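Local atomic coordinates of pullulanase (Klebsiella oxytoca, PDB entry 2YOC), a protein that hydrolyses the alpha-1,6-glucosidic linkages of pullulan and related branched glucans and, in its bacterium, is exported by a type 2 secretion system. Residues L952-R965 against V977-L990. Residues are numbered along the deposited sequence; the frame is centred on the assembly and turned at random.
Sequences LGDGSAVMKRVDFR and VMTVDDGMKAGASL. With CA (calcium ion), chain M; SO4 (sulfate ion), chain V.
The guanidinium of Arg961 is sandwiched between Leu990 CD1 over one face and Ala986 CB over the other, each 3.7 Å from its plane. At the edge, NH2 gives a nearly straight bond (169°) to an in-plane lone pair of Ala988 O, and O3 of a sulfate, probably from the crystallisation liquor and held by Ala988 N, lies near the plane at 3.8 Å from Arg961 NH2. Arg961 NH1 is shared between Asp981 O at 2.8 Å and, in a salt bridge tilted 30° out of the plane, the anti lone pair of Asp982 OD1 at 3.0 Å. The syn lone pair of that oxygen takes Leu990 N, while Asp982 OD2 binds calcium at 2.3 Å with Ser989, Asp991, Leu994 and Gln1058; the second-shell Arg961 bond is consistent with steadying this carboxylate. The arginine runs extended from CG to NE, past the end of strand 975-981, which pairs with 962-965 as an antiparallel beta hairpin at the edge of the C-terminal sheet. Asp963 and Thr979 form a hydrogen-bonded pair there, with Thr979 N to Asp963 O at 2.7 Å. On the face of Val962 and Val980, the Phe964 ring turns its edge to Val977 O, and selenomethionine Met978 runs alongside, SE 4.8 Å from the ring centroid in an oblique Met-aromatic contact.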
loop_
_atom_site.group_PDB
_atom_site.type_symbol
_atom_site.label_atom_id
_atom_site.label_comp_id
_atom_site.label_asym_id
_atom_site.label_seq_id
_atom_site.Cartn_x
_atom_site.Cartn_y
_atom_site.Cartn_z
ATOM N N LEU B 952 6.340 28.463 12.020
ATOM C CA LEU B 952 7.732 28.003 12.023
ATOM C C LEU B 952 8.506 28.358 10.761
ATOM O O LEU B 952 9.727 28.531 10.848
ATOM C CB LEU B 952 7.851 26.506 12.326
ATOM C CG LEU B 952 7.451 25.998 13.713
ATOM C CD1 LEU B 952 7.458 24.473 13.756
ATOM C CD2 LEU B 952 8.367 26.540 14.798
ATOM N N GLY B 953 7.815 28.447 9.608
ATOM C CA GLY B 953 8.447 28.798 8.337
ATOM C C GLY B 953 9.337 27.753 7.674
ATOM O O GLY B 953 9.165 27.490 6.481
ATOM N N ASP B 954 10.341 27.189 8.399
ATOM C CA ASP B 954 11.250 26.185 7.823
ATOM C C ASP B 954 10.665 24.773 7.911
ATOM O O ASP B 954 10.280 24.345 9.001
ATOM C CB ASP B 954 12.613 26.185 8.520
ATOM C CG ASP B 954 13.551 27.305 8.119
ATOM O OD1 ASP B 954 14.287 27.130 7.114
ATOM O OD2 ASP B 954 13.629 28.325 8.871
ATOM N N GLY B 955 10.666 24.037 6.800
ATOM C CA GLY B 955 10.213 22.656 6.778
ATOM C C GLY B 955 10.871 21.773 7.835
ATOM O O GLY B 955 10.201 20.953 8.468
ATOM N N SER B 956 12.181 21.957 8.062
ATOM C CA SER B 956 12.933 21.187 9.044
ATOM C C SER B 956 12.455 21.471 10.472
ATOM O O SER B 956 12.427 20.556 11.305
ATOM C CB SER B 956 14.436 21.456 8.915
ATOM O OG SER B 956 14.743 22.831 9.092
ATOM N N ALA B 957 12.067 22.733 10.740
ATOM C CA ALA B 957 11.543 23.141 12.034
ATOM C C ALA B 957 10.224 22.432 12.244
ATOM O O ALA B 957 10.015 21.855 13.321
ATOM C CB ALA B 957 11.328 24.651 12.078
ATOM N N VAL B 958 9.358 22.410 11.195
ATOM C CA VAL B 958 8.055 21.743 11.254
ATOM C C VAL B 958 8.210 20.283 11.670
ATOM O O VAL B 958 7.647 19.876 12.674
ATOM C CB VAL B 958 7.223 21.944 9.971
ATOM C CG1 VAL B 958 5.930 21.136 10.016
ATOM C CG2 VAL B 958 6.920 23.420 9.776
HETATM N N MSE B 959 9.054 19.553 10.971
HETATM C CA MSE B 959 9.322 18.150 11.216
HETATM C C MSE B 959 9.909 17.822 12.580
HETATM O O MSE B 959 9.569 16.775 13.129
HETATM C CB MSE B 959 10.181 17.607 10.093
HETATM C CG MSE B 959 9.462 17.675 8.762
HETATM SE SE MSE B 959 10.541 16.968 7.358
HETATM C CE MSE B 959 10.631 15.105 8.031
ATOM N N LYS B 960 10.760 18.716 13.136
ATOM C CA LYS B 960 11.416 18.577 14.439
ATOM C C LYS B 960 10.524 18.978 15.605
ATOM O O LYS B 960 10.917 18.741 16.757
ATOM C CB LYS B 960 12.653 19.487 14.496
ATOM C CG LYS B 960 13.896 18.888 13.888
ATOM C CD LYS B 960 15.117 19.749 14.095
ATOM C CE LYS B 960 15.665 20.250 12.788
ATOM N NZ LYS B 960 17.099 20.628 12.886
ATOM N N ARG B 961 9.379 19.648 15.334
ATOM C CA ARG B 961 8.532 20.215 16.383
ATOM C C ARG B 961 7.039 19.867 16.311
ATOM O O ARG B 961 6.357 19.824 17.342
ATOM C CB ARG B 961 8.682 21.756 16.362
ATOM C CG ARG B 961 10.076 22.285 16.624
ATOM C CD ARG B 961 10.120 23.788 16.476
ATOM N NE ARG B 961 11.443 24.345 16.762
ATOM C CZ ARG B 961 11.823 24.783 17.946
ATOM N NH1 ARG B 961 10.972 24.793 18.958
ATOM N NH2 ARG B 961 13.042 25.267 18.120
ATOM N N VAL B 962 6.514 19.712 15.098
ATOM C CA VAL B 962 5.106 19.402 14.854
ATOM C C VAL B 962 4.850 17.893 14.781
ATOM O O VAL B 962 5.589 17.135 14.131
ATOM C CB VAL B 962 4.564 20.148 13.617
ATOM C CG1 VAL B 962 3.127 19.735 13.295
ATOM C CG2 VAL B 962 4.668 21.648 13.802
ATOM N N ASP B 963 3.799 17.483 15.490
ATOM C CA ASP B 963 3.242 16.137 15.553
ATOM C C ASP B 963 1.761 16.240 15.918
ATOM O O ASP B 963 1.289 17.313 16.315
ATOM C CB ASP B 963 4.028 15.212 16.520
ATOM C CG ASP B 963 3.937 13.701 16.254
ATOM O OD1 ASP B 963 3.440 13.300 15.167
ATOM O OD2 ASP B 963 4.403 12.925 17.103
ATOM N N PHE B 964 1.034 15.123 15.745
ATOM C CA PHE B 964 -0.396 15.012 15.998
ATOM C C PHE B 964 -0.730 13.820 16.841
ATOM O O PHE B 964 -0.066 12.776 16.749
ATOM C CB PHE B 964 -1.171 14.885 14.682
ATOM C CG PHE B 964 -0.990 16.019 13.712
ATOM C CD1 PHE B 964 -1.821 17.128 13.755
ATOM C CD2 PHE B 964 -0.010 15.964 12.732
ATOM C CE1 PHE B 964 -1.680 18.163 12.831
ATOM C CE2 PHE B 964 0.144 17.010 11.818
ATOM C CZ PHE B 964 -0.686 18.107 11.884
ATOM N N ARG B 965 -1.820 13.976 17.631
ATOM C CA ARG B 965 -2.453 12.937 18.470
ATOM C C ARG B 965 -3.859 12.669 17.905
ATOM O O ARG B 965 -4.341 13.448 17.080
ATOM C CB ARG B 965 -2.524 13.321 19.956
ATOM C CG ARG B 965 -1.366 14.168 20.435
ATOM C CD ARG B 965 -0.183 13.309 20.782
ATOM N NE ARG B 965 0.025 13.226 22.224
ATOM C CZ ARG B 965 -0.191 12.141 22.966
ATOM N NH1 ARG B 965 -0.661 11.023 22.408
ATOM N NH2 ARG B 965 0.057 12.164 24.271
ATOM N N VAL B 977 -5.907 17.171 16.706
ATOM C CA VAL B 977 -5.021 17.510 17.816
ATOM C C VAL B 977 -3.589 17.658 17.315
ATOM O O VAL B 977 -2.976 16.666 16.898
ATOM C CB VAL B 977 -5.165 16.532 19.017
ATOM C CG1 VAL B 977 -4.125 16.818 20.085
ATOM C CG2 VAL B 977 -6.563 16.614 19.625
HETATM N N MSE B 978 -3.062 18.907 17.339
HETATM C CA MSE B 978 -1.711 19.211 16.879
HETATM C C MSE B 978 -0.848 19.656 18.023
HETATM O O MSE B 978 -1.272 20.503 18.807
HETATM C CB MSE B 978 -1.748 20.293 15.795
HETATM C CG MSE B 978 -0.403 20.488 15.077
HETATM SE SE MSE B 978 -0.468 21.778 13.613
HETATM C CE MSE B 978 -0.803 23.397 14.606
ATOM N N THR B 979 0.373 19.110 18.110
ATOM C CA THR B 979 1.319 19.488 19.149
ATOM C C THR B 979 2.551 20.147 18.512
ATOM O O THR B 979 3.031 19.648 17.496
ATOM C CB THR B 979 1.680 18.297 20.076
ATOM O OG1 THR B 979 2.560 17.396 19.417
ATOM C CG2 THR B 979 0.473 17.565 20.623
ATOM N N VAL B 980 3.033 21.286 19.086
ATOM C CA VAL B 980 4.210 22.019 18.594
ATOM C C VAL B 980 5.229 22.140 19.718
ATOM O O VAL B 980 4.948 22.763 20.741
ATOM C CB VAL B 980 3.895 23.391 17.944
ATOM C CG1 VAL B 980 5.165 24.004 17.356
ATOM C CG2 VAL B 980 2.807 23.264 16.863
ATOM N N ASP B 981 6.413 21.546 19.527
ATOM C CA ASP B 981 7.468 21.524 20.522
ATOM C C ASP B 981 8.302 22.789 20.548
ATOM O O ASP B 981 8.663 23.324 19.502
ATOM C CB ASP B 981 8.389 20.301 20.318
ATOM C CG ASP B 981 9.188 19.912 21.552
ATOM O OD1 ASP B 981 8.822 20.348 22.651
ATOM O OD2 ASP B 981 10.177 19.150 21.417
ATOM N N ASP B 982 8.634 23.258 21.766
ATOM C CA ASP B 982 9.587 24.322 22.021
ATOM C C ASP B 982 10.564 23.812 23.062
ATOM O O ASP B 982 11.441 24.553 23.532
ATOM C CB ASP B 982 8.937 25.646 22.409
ATOM C CG ASP B 982 9.832 26.859 22.108
ATOM O OD1 ASP B 982 10.537 26.849 21.055
ATOM O OD2 ASP B 982 9.837 27.810 22.919
ATOM N N GLY B 983 10.434 22.516 23.375
ATOM C CA GLY B 983 11.285 21.790 24.310
ATOM C C GLY B 983 12.710 21.591 23.822
ATOM O O GLY B 983 13.007 21.700 22.636
HETATM N N MSE B 984 13.597 21.290 24.748
HETATM C CA MSE B 984 15.027 21.052 24.560
HETATM C C MSE B 984 15.392 20.089 23.394
HETATM O O MSE B 984 16.453 20.243 22.777
HETATM C CB MSE B 984 15.675 20.669 25.922
HETATM C CG MSE B 984 16.090 19.227 26.115
HETATM SE SE MSE B 984 16.664 18.855 27.928
HETATM C CE MSE B 984 15.278 17.564 28.347
ATOM N N LYS B 985 14.524 19.104 23.103
ATOM C CA LYS B 985 14.844 18.147 22.082
ATOM C C LYS B 985 14.633 18.708 20.700
ATOM O O LYS B 985 15.220 18.181 19.754
ATOM C CB LYS B 985 14.108 16.822 22.320
ATOM C CG LYS B 985 14.902 15.859 23.165
ATOM C CD LYS B 985 13.991 14.851 23.804
ATOM C CE LYS B 985 14.218 13.473 23.246
ATOM N NZ LYS B 985 14.828 12.554 24.258
ATOM N N ALA B 986 13.817 19.791 20.573
ATOM C CA ALA B 986 13.526 20.471 19.305
ATOM C C ALA B 986 14.708 21.328 18.847
ATOM O O ALA B 986 15.022 21.385 17.657
ATOM C CB ALA B 986 12.291 21.341 19.453
ATOM N N GLY B 987 15.348 21.990 19.793
ATOM C CA GLY B 987 16.444 22.898 19.536
ATOM C C GLY B 987 16.366 24.094 20.458
ATOM O O GLY B 987 16.326 23.954 21.691
ATOM N N ALA B 988 16.277 25.284 19.848
ATOM C CA ALA B 988 16.244 26.551 20.565
ATOM C C ALA B 988 14.849 26.903 21.058
ATOM O O ALA B 988 13.836 26.473 20.474
ATOM C CB ALA B 988 16.776 27.654 19.671
ATOM N N SER B 989 14.800 27.695 22.143
ATOM C CA SER B 989 13.547 28.168 22.709
ATOM C C SER B 989 13.055 29.268 21.805
ATOM O O SER B 989 13.648 30.324 21.792
ATOM C CB SER B 989 13.747 28.658 24.143
ATOM O OG SER B 989 12.837 29.701 24.453
ATOM N N LEU B 990 12.038 29.010 21.006
ATOM C CA LEU B 990 11.495 30.039 20.113
ATOM C C LEU B 990 10.578 31.023 20.832
ATOM O O LEU B 990 10.670 32.209 20.561
ATOM C CB LEU B 990 10.814 29.430 18.874
ATOM C CG LEU B 990 11.725 28.643 17.970
ATOM C CD1 LEU B 990 11.027 28.268 16.734
ATOM C CD2 LEU B 990 12.975 29.427 17.616
HETATM CA CA CA M . 10.664 27.976 25.036
HETATM S S SO4 V . 17.943 25.354 16.172
HETATM O O1 SO4 V . 18.755 26.493 16.596
HETATM O O2 SO4 V . 18.669 24.118 16.552
HETATM O O3 SO4 V . 16.613 25.417 16.820
HETATM O O4 SO4 V . 17.732 25.391 14.702
HETATM O O HOH W 1 -5.744 14.726 14.981
#